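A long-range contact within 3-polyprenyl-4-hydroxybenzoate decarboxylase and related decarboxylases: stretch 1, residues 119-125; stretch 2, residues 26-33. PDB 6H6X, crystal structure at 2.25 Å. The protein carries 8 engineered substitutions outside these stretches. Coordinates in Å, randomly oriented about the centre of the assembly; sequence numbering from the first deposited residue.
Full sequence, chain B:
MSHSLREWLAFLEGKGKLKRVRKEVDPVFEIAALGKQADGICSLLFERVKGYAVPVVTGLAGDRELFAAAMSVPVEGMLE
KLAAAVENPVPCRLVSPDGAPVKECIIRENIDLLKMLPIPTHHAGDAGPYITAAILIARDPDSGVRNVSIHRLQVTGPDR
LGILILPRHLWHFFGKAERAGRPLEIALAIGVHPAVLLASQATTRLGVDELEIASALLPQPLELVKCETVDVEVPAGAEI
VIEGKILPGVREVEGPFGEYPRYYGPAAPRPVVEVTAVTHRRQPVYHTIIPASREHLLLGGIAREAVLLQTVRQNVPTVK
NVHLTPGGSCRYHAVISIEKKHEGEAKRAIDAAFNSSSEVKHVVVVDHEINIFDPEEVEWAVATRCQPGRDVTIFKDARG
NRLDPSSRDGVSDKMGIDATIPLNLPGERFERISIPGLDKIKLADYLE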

ATOM      1  N   ILE B 119      -0.144 -32.270  11.264  1.00 41.64           N
ATOM      2  CA  ILE B 119      -1.043 -31.563  10.414  1.00 48.91           C
ATOM      3  C   ILE B 119      -1.624 -30.438  11.250  1.00 55.07           C
ATOM      4  O   ILE B 119      -2.336 -30.713  12.206  1.00 51.15           O
ATOM      5  CB  ILE B 119      -2.139 -32.477   9.875  1.00 50.04           C
ATOM      6  CG1 ILE B 119      -1.498 -33.606   9.076  1.00 49.36           C
ATOM      7  CG2 ILE B 119      -3.143 -31.705   9.024  1.00 51.70           C
ATOM      8  CD1 ILE B 119      -2.421 -34.723   8.760  1.00 51.02           C
ATOM      9  N   PRO B 120      -1.380 -29.166  10.854  1.00 56.04           N
ATOM     10  CA  PRO B 120      -1.816 -28.027  11.656  1.00 48.75           C
ATOM     11  C   PRO B 120      -3.285 -27.747  11.644  1.00 45.10           C
ATOM     12  O   PRO B 120      -3.998 -28.166  10.731  1.00 52.43           O
ATOM     13  CB  PRO B 120      -1.093 -26.834  11.002  1.00 51.52           C
ATOM     14  CG  PRO B 120      -0.056 -27.425  10.088  1.00 52.68           C
ATOM     15  CD  PRO B 120      -0.681 -28.702   9.639  1.00 54.65           C
ATOM     16  N   THR B 121      -3.718 -27.004  12.653  1.00 53.58           N
ATOM     17  CA  THR B 121      -5.034 -26.347  12.671  1.00 53.81           C
ATOM     18  C   THR B 121      -4.732 -24.867  12.468  1.00 50.05           C
ATOM     19  O   THR B 121      -3.890 -24.285  13.177  1.00 45.62           O
ATOM     20  CB  THR B 121      -5.750 -26.661  13.997  1.00 56.76           C
ATOM     21  OG1 THR B 121      -5.754 -28.083  14.178  1.00 62.53           O
ATOM     22  CG2 THR B 121      -7.157 -26.212  13.981  1.00 55.99           C
ATOM     23  N   HIS B 122      -5.319 -24.255  11.436  1.00 53.33           N
ATOM     24  CA  HIS B 122      -4.791 -22.974  10.964  1.00 50.45           C
ATOM     25  C   HIS B 122      -5.481 -21.728  11.594  1.00 50.82           C
ATOM     26  O   HIS B 122      -4.817 -20.887  12.205  1.00 51.55           O
ATOM     27  CB  HIS B 122      -4.827 -22.933   9.440  1.00 49.64           C
ATOM     28  CG  HIS B 122      -3.890 -23.902   8.798  1.00 50.26           C
ATOM     29  ND1 HIS B 122      -4.254 -25.194   8.479  1.00 48.55           N
ATOM     30  CD2 HIS B 122      -2.585 -23.782   8.464  1.00 45.92           C
ATOM     31  CE1 HIS B 122      -3.210 -25.820   7.959  1.00 51.18           C
ATOM     32  NE2 HIS B 122      -2.186 -24.988   7.942  1.00 45.73           N
ATOM     33  N   HIS B 123      -6.785 -21.604  11.388  1.00 47.48           N
ATOM     34  CA  HIS B 123      -7.573 -20.459  11.833  1.00 56.54           C
ATOM     35  C   HIS B 123      -8.641 -20.876  12.847  1.00 61.33           C
ATOM     36  O   HIS B 123      -9.061 -22.020  12.858  1.00 55.40           O
ATOM     37  CB  HIS B 123      -8.218 -19.800  10.612  1.00 54.40           C
ATOM     38  CG  HIS B 123      -7.215 -19.124   9.717  1.00 57.28           C
ATOM     39  ND1 HIS B 123      -6.721 -19.729   8.583  1.00 51.62           N
ATOM     40  CD2 HIS B 123      -6.575 -17.927   9.814  1.00 55.79           C
ATOM     41  CE1 HIS B 123      -5.882 -18.902   7.971  1.00 55.85           C
ATOM     42  NE2 HIS B 123      -5.747 -17.819   8.717  1.00 55.39           N
ATOM     43  N   ALA B 124      -9.080 -19.910  13.662  1.00 70.70           N
ATOM     44  CA  ALA B 124     -10.070 -20.072  14.765  1.00 66.62           C
ATOM     45  C   ALA B 124     -11.300 -20.864  14.402  1.00 57.33           C
ATOM     46  O   ALA B 124     -11.622 -21.844  15.056  1.00 60.87           O
ATOM     47  CB  ALA B 124     -10.513 -18.695  15.273  1.00 73.94           C
ATOM     48  N   GLY B 125     -11.995 -20.454  13.352  1.00 59.18           N
ATOM     49  CA  GLY B 125     -13.204 -21.184  12.922  1.00 63.89           C
ATOM     50  C   GLY B 125     -13.042 -22.563  12.266  1.00 65.01           C
ATOM     51  O   GLY B 125     -14.036 -23.153  11.875  1.00 62.75           O
TER
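Stretch 2 (26-33) DPVFEIAA

Stretch 2 meets stretch 1 through a loop, Pro27 to Phe29, and then enters a helix at Glu30. Over the paired part the two chains run in the same direction: Pro27 lies beside Pro120, Val28 beside Thr121 and Phe29 beside His122, with CA to CA distances of 4.6, 4.7 and 5.3 Å. Thr121 and Val28 form a single beta bridge, so the pairing ends almost as soon as it begins.

Thr121 is the centre of the contact on its own side. Its N donates to Pro27 O at 3.1 Å, and its O accepts from Phe29 N at 3.0 Å, so one residue reaches both neighbours of Val28, as parallel pairing requires. Proline suits position 27 because the bond uses its carbonyl and asks for no amide hydrogen. The CA-to-CB bond of Thr121 points toward stretch 2; its methyl CG2 lies 4.0 Å from Phe29 CE1, a contact suited to the apolar part of a small, branched residue.

Phe29 covers the most surface. It occupies the N-cap position, with a positive phi of 69°, right before the helix. Its CA to CB bond points away from stretch 1, yet the long side chain, with chi1 in the m well, brings its ring back against the backbone. The ring edge meets His122 O, 4.0 Å from Phe29 CD1, and His123 O, 3.6 Å from Phe29 CE1, placing the slightly positive ring hydrogens near carbonyl oxygens.

At the third residue of the helix, Ala32 points its CB toward stretch 1, 3.2 Å from His122 O; a methyl takes little room in this close contact. Water 1 lies between the two stretches, donating to Pro27 O at 2.7 Å and Thr121 O at 2.6 Å and accepting from Ala32 N at 3.1 Å, thereby tying the bridge to the helix.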

ATOM      1  N   ASP B  26       3.090 -25.345  19.114  1.00 57.49           N
ATOM      2  CA  ASP B  26       1.891 -26.187  19.005  1.00 67.14           C
ATOM      3  C   ASP B  26       1.387 -26.154  17.525  1.00 75.27           C
ATOM      4  O   ASP B  26       1.234 -25.076  16.942  1.00 69.08           O
ATOM      5  CB  ASP B  26       0.810 -25.627  19.953  1.00 73.01           C
ATOM      6  CG  ASP B  26      -0.327 -26.616  20.268  1.00 80.76           C
ATOM      7  OD1 ASP B  26      -0.678 -27.506  19.472  1.00 89.20           O
ATOM      8  OD2 ASP B  26      -0.918 -26.477  21.355  1.00102.27           O
ATOM      9  N   PRO B  27       1.113 -27.321  16.915  1.00 83.53           N
ATOM     10  CA  PRO B  27       0.486 -27.298  15.587  1.00 82.96           C
ATOM     11  C   PRO B  27      -0.920 -26.664  15.544  1.00 75.09           C
ATOM     12  O   PRO B  27      -1.362 -26.202  14.470  1.00 61.64           O
ATOM     13  CB  PRO B  27       0.388 -28.787  15.245  1.00 88.91           C
ATOM     14  CG  PRO B  27       0.171 -29.425  16.576  1.00 85.27           C
ATOM     15  CD  PRO B  27       1.191 -28.702  17.420  1.00 86.84           C
ATOM     16  N   VAL B  28      -1.613 -26.667  16.687  1.00 76.71           N
ATOM     17  CA  VAL B  28      -2.905 -26.005  16.832  1.00 72.53           C
ATOM     18  C   VAL B  28      -2.639 -24.504  17.010  1.00 71.87           C
ATOM     19  O   VAL B  28      -2.118 -24.083  18.049  1.00 63.91           O
ATOM     20  CB  VAL B  28      -3.728 -26.583  18.009  1.00 73.04           C
ATOM     21  CG1 VAL B  28      -5.104 -25.891  18.113  1.00 69.40           C
ATOM     22  CG2 VAL B  28      -3.890 -28.103  17.840  1.00 72.11           C
ATOM     23  N   PHE B  29      -2.911 -23.740  15.943  1.00 59.43           N
ATOM     24  CA  PHE B  29      -2.828 -22.259  15.874  1.00 53.67           C
ATOM     25  C   PHE B  29      -1.487 -21.591  15.922  1.00 54.44           C
ATOM     26  O   PHE B  29      -1.305 -20.571  15.255  1.00 56.13           O
ATOM     27  CB  PHE B  29      -3.711 -21.580  16.917  1.00 54.50           C
ATOM     28  CG  PHE B  29      -5.107 -22.089  16.959  1.00 54.05           C
ATOM     29  CD1 PHE B  29      -5.843 -22.244  15.797  1.00 52.72           C
ATOM     30  CD2 PHE B  29      -5.720 -22.393  18.189  1.00 61.97           C
ATOM     31  CE1 PHE B  29      -7.165 -22.717  15.837  1.00 56.57           C
ATOM     32  CE2 PHE B  29      -7.032 -22.866  18.242  1.00 54.38           C
ATOM     33  CZ  PHE B  29      -7.754 -23.021  17.062  1.00 59.94           C
ATOM     34  N   GLU B  30      -0.537 -22.099  16.695  1.00 53.62           N
ATOM     35  CA  GLU B  30       0.720 -21.379  16.814  1.00 56.50           C
ATOM     36  C   GLU B  30       1.537 -21.364  15.544  1.00 45.86           C
ATOM     37  O   GLU B  30       2.227 -20.363  15.271  1.00 52.30           O
ATOM     38  CB  GLU B  30       1.576 -21.907  17.969  1.00 63.65           C
ATOM     39  CG  GLU B  30       0.986 -21.636  19.344  1.00 76.17           C
ATOM     40  CD  GLU B  30       1.987 -21.869  20.479  1.00 79.41           C
ATOM     41  OE1 GLU B  30       2.955 -22.655  20.300  1.00 73.26           O
ATOM     42  OE2 GLU B  30       1.801 -21.225  21.548  1.00 82.37           O
ATOM     43  N   ILE B  31       1.548 -22.473  14.797  1.00 49.27           N
ATOM     44  CA  ILE B  31       2.337 -22.502  13.541  1.00 48.83           C
ATOM     45  C   ILE B  31       1.793 -21.424  12.603  1.00 42.51           C
ATOM     46  O   ILE B  31       2.564 -20.699  11.991  1.00 42.80           O
ATOM     47  CB  ILE B  31       2.295 -23.884  12.847  1.00 53.47           C
ATOM     48  CG1 ILE B  31       3.214 -24.852  13.575  1.00 50.29           C
ATOM     49  CG2 ILE B  31       2.714 -23.782  11.371  1.00 49.87           C
ATOM     50  CD1 ILE B  31       3.144 -26.277  13.079  1.00 52.24           C
ATOM     51  N   ALA B  32       0.461 -21.312  12.529  1.00 41.23           N
ATOM     52  CA  ALA B  32      -0.165 -20.349  11.619  1.00 42.09           C
ATOM     53  C   ALA B  32       0.117 -18.942  12.072  1.00 46.23           C
ATOM     54  O   ALA B  32       0.395 -18.055  11.259  1.00 46.75           O
ATOM     55  CB  ALA B  32      -1.668 -20.600  11.560  1.00 41.76           C
ATOM     56  N   ALA B  33       0.043 -18.729  13.387  1.00 48.04           N
ATOM     57  CA  ALA B  33       0.303 -17.431  13.963  1.00 44.48           C
ATOM     58  C   ALA B  33       1.703 -16.959  13.761  1.00 47.83           C
ATOM     59  O   ALA B  33       1.943 -15.803  13.394  1.00 52.32           O
ATOM     60  CB  ALA B  33      -0.045 -17.458  15.437  1.00 53.63           C
TER
HETATM   61  O   HOH W   1      -1.315 -23.735  13.355  1.00 45.16           O